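Local coordinates for nucleocapsid (Crimean-congo hemorrhagic fever virus, PDB 4AKL), which probably packages the viral genome by binding single- and double-stranded RNA, and probably also cuts double-stranded DNA without sequence preference, at residues I304-S309 and H409-L414; C74-E79 and Q463-N468. One frame throughout, in Å; residues are numbered along the deposited sequence.

Interaction 1 of 2, residues I304-S309 and H409-L414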
loop_
_atom_site.group_PDB
_atom_site.type_symbol
_atom_site.label_atom_id
_atom_site.label_comp_id
_atom_site.label_asym_id
_atom_site.label_seq_id
_atom_site.Cartn_x
_atom_site.Cartn_y
_atom_site.Cartn_z
ATOM N N ILE A 304 -1.436 -1.336 0.025
ATOM C CA ILE A 304 -2.286 -0.365 -0.601
ATOM C C ILE A 304 -1.576 1.018 -0.615
ATOM O O ILE A 304 -0.924 1.388 0.323
ATOM C CB ILE A 304 -3.676 -0.402 0.052
ATOM C CG1 ILE A 304 -4.588 0.602 -0.633
ATOM C CG2 ILE A 304 -3.607 -0.159 1.583
ATOM C CD1 ILE A 304 -6.096 0.342 -0.277
ATOM N N ASP A 305 -1.675 1.720 -1.731
ATOM C CA ASP A 305 -1.386 3.097 -1.763
ATOM C C ASP A 305 -2.715 3.804 -1.560
ATOM O O ASP A 305 -3.578 3.839 -2.466
ATOM C CB ASP A 305 -0.750 3.500 -3.094
ATOM C CG ASP A 305 -0.355 4.977 -3.117
ATOM O OD1 ASP A 305 -1.002 5.755 -2.399
ATOM O OD2 ASP A 305 0.614 5.349 -3.851
ATOM N N THR A 306 -2.874 4.373 -0.380
ATOM C CA THR A 306 -4.145 4.867 0.094
ATOM C C THR A 306 -4.716 5.949 -0.791
ATOM O O THR A 306 -5.873 5.897 -1.163
ATOM C CB THR A 306 -4.028 5.339 1.574
ATOM O OG1 THR A 306 -3.717 4.207 2.377
ATOM C CG2 THR A 306 -5.332 5.998 2.137
ATOM N N VAL A 307 -3.912 6.917 -1.151
ATOM C CA VAL A 307 -4.427 7.971 -1.938
ATOM C C VAL A 307 -4.674 7.526 -3.401
ATOM O O VAL A 307 -5.694 7.883 -3.988
ATOM C CB VAL A 307 -3.562 9.259 -1.808
ATOM C CG1 VAL A 307 -2.235 9.111 -2.508
ATOM C CG2 VAL A 307 -4.364 10.467 -2.377
ATOM N N PHE A 308 -3.766 6.722 -3.953
ATOM C CA PHE A 308 -3.917 6.251 -5.326
ATOM C C PHE A 308 -5.166 5.418 -5.502
ATOM O O PHE A 308 -5.980 5.651 -6.430
ATOM C CB PHE A 308 -2.678 5.470 -5.782
ATOM C CG PHE A 308 -2.763 4.964 -7.189
ATOM C CD1 PHE A 308 -2.821 5.851 -8.265
ATOM C CD2 PHE A 308 -2.830 3.621 -7.453
ATOM C CE1 PHE A 308 -2.906 5.412 -9.536
ATOM C CE2 PHE A 308 -2.921 3.158 -8.702
ATOM C CZ PHE A 308 -2.956 4.037 -9.782
ATOM N N SER A 309 -5.302 4.412 -4.624
ATOM C CA SER A 309 -6.432 3.532 -4.667
ATOM C C SER A 309 -7.682 4.353 -4.422
ATOM O O SER A 309 -8.665 4.154 -5.080
ATOM C CB SER A 309 -6.287 2.369 -3.655
ATOM O OG SER A 309 -5.489 1.292 -4.137
ATOM N N HIS A 409 -11.368 8.737 10.775
ATOM C CA HIS A 409 -11.066 7.688 9.808
ATOM C C HIS A 409 -9.742 7.038 10.212
ATOM O O HIS A 409 -8.817 7.730 10.626
ATOM C CB HIS A 409 -11.067 8.243 8.388
ATOM C CG HIS A 409 -12.354 8.889 8.042
ATOM N ND1 HIS A 409 -13.433 8.170 7.606
ATOM C CD2 HIS A 409 -12.771 10.186 8.136
ATOM C CE1 HIS A 409 -14.455 8.983 7.413
ATOM N NE2 HIS A 409 -14.082 10.217 7.721
ATOM N N THR A 410 -9.690 5.709 10.088
ATOM C CA THR A 410 -8.626 4.888 10.655
ATOM C C THR A 410 -7.232 5.486 10.547
ATOM O O THR A 410 -6.602 5.757 11.552
ATOM C CB THR A 410 -8.691 3.433 10.107
ATOM O OG1 THR A 410 -9.988 2.919 10.383
ATOM C CG2 THR A 410 -7.684 2.494 10.763
ATOM N N LYS A 411 -6.753 5.731 9.327
ATOM C CA LYS A 411 -5.359 6.070 9.162
ATOM C C LYS A 411 -4.929 7.475 9.686
ATOM O O LYS A 411 -3.726 7.820 9.599
ATOM C CB LYS A 411 -4.927 5.748 7.731
ATOM C CG LYS A 411 -4.642 4.264 7.641
ATOM C CD LYS A 411 -4.370 3.756 6.284
ATOM C CE LYS A 411 -4.135 2.267 6.358
ATOM N NZ LYS A 411 -4.067 1.715 5.021
ATOM N N SER A 412 -5.873 8.262 10.237
ATOM C CA SER A 412 -5.526 9.489 10.872
ATOM C C SER A 412 -4.647 9.213 12.063
ATOM O O SER A 412 -3.901 10.089 12.469
ATOM C CB SER A 412 -6.720 10.312 11.247
ATOM O OG SER A 412 -7.375 10.811 10.097
ATOM N N ILE A 413 -4.741 7.987 12.611
ATOM C CA ILE A 413 -3.821 7.496 13.641
ATOM C C ILE A 413 -2.348 7.668 13.298
ATOM O O ILE A 413 -1.539 7.909 14.194
ATOM C CB ILE A 413 -4.134 5.976 13.993
ATOM C CG1 ILE A 413 -5.309 5.903 14.925
ATOM C CG2 ILE A 413 -3.047 5.349 14.751
ATOM C CD1 ILE A 413 -6.015 4.511 14.971
ATOM N N LEU A 414 -1.986 7.542 12.018
ATOM C CA LEU A 414 -0.607 7.668 11.591
ATOM C C LEU A 414 -0.084 9.115 11.711
ATOM O O LEU A 414 1.103 9.330 11.638
ATOM C CB LEU A 414 -0.460 7.186 10.139
ATOM C CG LEU A 414 -0.649 5.688 9.957
ATOM C CD1 LEU A 414 -0.580 5.335 8.494
ATOM C CD2 LEU A 414 0.374 4.885 10.780
#

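Interaction 2 of 2, residues C74-E79 and Q463-N468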
loop_
_atom_site.group_PDB
_atom_site.type_symbol
_atom_site.label_atom_id
_atom_site.label_comp_id
_atom_site.label_asym_id
_atom_site.label_seq_id
_atom_site.Cartn_x
_atom_site.Cartn_y
_atom_site.Cartn_z
ATOM N N CYS A 74 -7.601 13.963 15.005
ATOM C CA CYS A 74 -6.191 13.936 14.683
ATOM C C CYS A 74 -5.917 13.803 13.216
ATOM O O CYS A 74 -4.809 13.388 12.851
ATOM C CB CYS A 74 -5.511 12.841 15.496
ATOM S SG CYS A 74 -5.976 11.303 15.055
ATOM N N ALA A 75 -6.893 14.163 12.359
ATOM C CA ALA A 75 -6.650 14.219 10.912
ATOM C C ALA A 75 -5.561 15.281 10.604
ATOM O O ALA A 75 -5.569 16.349 11.206
ATOM C CB ALA A 75 -7.926 14.532 10.129
ATOM N N PRO A 76 -4.606 14.949 9.709
ATOM C CA PRO A 76 -3.566 15.865 9.233
ATOM C C PRO A 76 -4.187 16.790 8.248
ATOM O O PRO A 76 -4.253 16.493 7.037
ATOM C CB PRO A 76 -2.531 14.940 8.605
ATOM C CG PRO A 76 -3.260 13.823 8.184
ATOM C CD PRO A 76 -4.417 13.620 9.136
ATOM N N ILE A 77 -4.654 17.914 8.767
ATOM C CA ILE A 77 -5.427 18.884 7.960
ATOM C C ILE A 77 -4.797 19.311 6.653
ATOM O O ILE A 77 -5.471 19.342 5.593
ATOM C CB ILE A 77 -5.749 20.124 8.746
ATOM C CG1 ILE A 77 -6.697 19.762 9.897
ATOM C CG2 ILE A 77 -6.424 21.135 7.850
ATOM C CD1 ILE A 77 -8.078 19.164 9.439
ATOM N N TYR A 78 -3.517 19.613 6.711
ATOM C CA TYR A 78 -2.809 20.169 5.541
ATOM C C TYR A 78 -2.846 19.183 4.402
ATOM O O TYR A 78 -3.211 19.527 3.288
ATOM C CB TYR A 78 -1.354 20.489 5.887
ATOM C CG TYR A 78 -0.586 21.136 4.765
ATOM C CD1 TYR A 78 -0.596 22.491 4.610
ATOM C CD2 TYR A 78 0.151 20.368 3.837
ATOM C CE1 TYR A 78 0.098 23.103 3.597
ATOM C CE2 TYR A 78 0.860 20.984 2.785
ATOM C CZ TYR A 78 0.827 22.340 2.677
ATOM O OH TYR A 78 1.512 22.977 1.674
ATOM N N GLU A 79 -2.494 17.946 4.695
ATOM C CA GLU A 79 -2.363 16.953 3.637
ATOM C C GLU A 79 -3.723 16.468 3.168
ATOM O O GLU A 79 -3.899 16.258 1.960
ATOM C CB GLU A 79 -1.472 15.801 4.077
ATOM C CG GLU A 79 -0.029 16.196 4.223
ATOM C CD GLU A 79 0.332 16.966 5.527
ATOM O OE1 GLU A 79 -0.444 16.913 6.508
ATOM O OE2 GLU A 79 1.428 17.625 5.546
ATOM N N GLN A 463 4.733 8.263 8.698
ATOM C CA GLN A 463 4.271 9.256 9.633
ATOM C C GLN A 463 3.110 10.122 9.080
ATOM O O GLN A 463 2.819 11.185 9.622
ATOM C CB GLN A 463 5.435 10.123 10.038
ATOM C CG GLN A 463 6.443 9.336 10.809
ATOM C CD GLN A 463 7.546 10.145 11.320
ATOM O OE1 GLN A 463 8.443 9.598 11.903
ATOM N NE2 GLN A 463 7.511 11.472 11.120
ATOM N N SER A 464 2.471 9.640 8.012
ATOM C CA SER A 464 1.322 10.244 7.401
ATOM C C SER A 464 0.620 9.161 6.601
ATOM O O SER A 464 1.301 8.241 6.073
ATOM C CB SER A 464 1.739 11.366 6.466
ATOM O OG SER A 464 0.709 11.745 5.564
ATOM N N PRO A 465 -0.733 9.246 6.506
ATOM C CA PRO A 465 -1.471 8.368 5.608
ATOM C C PRO A 465 -1.209 8.583 4.115
ATOM O O PRO A 465 -1.551 7.699 3.330
ATOM C CB PRO A 465 -2.957 8.657 5.930
ATOM C CG PRO A 465 -2.988 9.917 6.626
ATOM C CD PRO A 465 -1.631 10.120 7.282
ATOM N N PHE A 466 -0.601 9.746 3.740
ATOM C CA PHE A 466 -0.379 10.099 2.346
ATOM C C PHE A 466 0.989 9.732 1.791
ATOM O O PHE A 466 1.274 10.061 0.670
ATOM C CB PHE A 466 -0.682 11.577 2.141
ATOM C CG PHE A 466 -2.074 11.892 2.520
ATOM C CD1 PHE A 466 -3.103 11.591 1.666
ATOM C CD2 PHE A 466 -2.366 12.447 3.756
ATOM C CE1 PHE A 466 -4.474 11.842 2.040
ATOM C CE2 PHE A 466 -3.699 12.692 4.120
ATOM C CZ PHE A 466 -4.757 12.386 3.237
ATOM N N GLN A 467 1.787 9.041 2.582
ATOM C CA GLN A 467 3.046 8.473 2.145
ATOM C C GLN A 467 2.854 7.138 1.487
ATOM O O GLN A 467 2.020 6.381 1.893
ATOM C CB GLN A 467 4.019 8.317 3.333
ATOM C CG GLN A 467 4.685 9.593 3.690
ATOM C CD GLN A 467 5.232 9.640 5.099
ATOM O OE1 GLN A 467 4.854 8.835 5.986
ATOM N NE2 GLN A 467 6.117 10.603 5.333
ATOM N N ASN A 468 3.622 6.868 0.451
ATOM C CA ASN A 468 3.671 5.560 -0.215
ATOM C C ASN A 468 4.924 4.929 0.297
ATOM O O ASN A 468 6.008 5.578 0.295
ATOM C CB ASN A 468 3.657 5.735 -1.735
ATOM C CG ASN A 468 4.059 4.450 -2.525
ATOM O OD1 ASN A 468 5.130 3.844 -2.304
ATOM N ND2 ASN A 468 3.214 4.072 -3.467
HETATM O O HOH W 1 0.058 13.923 6.870
#

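Interaction 1 of 2, residues I304-S309 and H409-L414
Lys411 reaches across to Thr306 and Ile304 with the end of its side chain, and these two meetings make up the whole contact between 304-309 and 409-414. Neither is a hydrogen bond: one sets the ammonium beside a hydroxyl, the other beside a methyl. Its NZ comes to 3.7 Å from Thr306 OG1, and the methylene Lys411 CD passes the same OG1 at 4.0 Å. The same ammonium also brushes a methyl group, NZ lying 3.9 Å from Ile304 CG2. The backbones stay well apart, with Thr306 CA and Lys411 CA 9.2 Å from each other, and the lysine spans that gap because its chain is fully extended beyond CG, every torsion from chi2 to chi4 close to 180°.

The amine and the hydroxyl share a partner in Glu387, which probably accounts for their being side by side without bonding each other. Glu387 takes a salt bridge from Lys411 NZ through OE2 and is hydrogen-bonded through OE1 to Thr306 OG1, while His453 NE2 is a further partner of the amine. Burying an ammonium is probably made affordable by this carboxylate. The result is a buried polar cluster inside a largely helical protein, Glu387 joining a helix start to a 3-10 segment.

Asp305 is the N-cap of helix 306-316; its OD1 accepts from Phe308 N in a nearly straight but weak bond of 3.3 Å, while Asp305 OD2 forms a salt bridge with Arg134. Across from it, 410-414 begins a 3-10 helical segment, with Leu414 N bonded to Lys411 O at 3.0 Å.

Helix 385-392, which supplies Glu387, also meets Thr306 through Val390 and Cys391, bridging the two segments. Helix 120-136 packs on Ile304, Asp305, Val307 and Phe308, and helix 450-460 touches Lys411 through Leu454 and Gln457.

Interaction 2 of 2, residues C74-E79 and Q463-N468
Phe466 and Glu79 bury the most surface here, and they meet through an aliphatic carbon: Glu79 CB stands 3.5 Å from Phe466 CD2. The glutamate's backbone carbonyl belongs to the same approach, its O lying over one face of the ring, 4.1 Å above the plane and displaced toward the rim. Glu79 bends at chi2 (78°), which turns the carboxylate away from the aromatic surface to Ser33, Asn142 and Asn144.

The ring is presented by a type I beta turn from Ser464 to Gln467, reinforced by an ST turn in which Ser464 OG accepts Phe466 N at 3.0 Å. That hydroxyl is also 2.6 Å from a water, which donates weakly to Glu79 OE1, so a solvent molecule links the polar parts of the two segments. Gln467 OE1 braces the turn further, receiving Gln463 N in the carbonyl plane.

Pro76, the N-cap residue of helix 77-83, completes the apolar side. Its CG approaches the Phe466 ring at the edge, 4.2 Å from CE2, and lies 4.1 Å from Pro465 CD. Farther along the same helix, Cys80 and Ala83 also touch Phe466.

Overall arrangement
Interactions 1 and 2 illustrate how a largely helical protein can join distant sequence through loops and helix starts: their centres lie about 8 Å apart, and each uses a helix N-terminus, of 306-316 and 77-83 respectively. Along the chain the order is 74-79, 304-309, 409-414, 463-468, so interaction 1 falls wholly between the two halves of interaction 2. They touch directly. Asn468 ND2 probably donates to Asp305 OD2, Ser412 packs on Cys74 and Ala75, and Lys411 O rests on Pro465. Helix 120-136 serves both through Arg134, which meets Asp305 and Phe466 O. Segments 100 and 384 residues apart are thus brought together in one largely buried region.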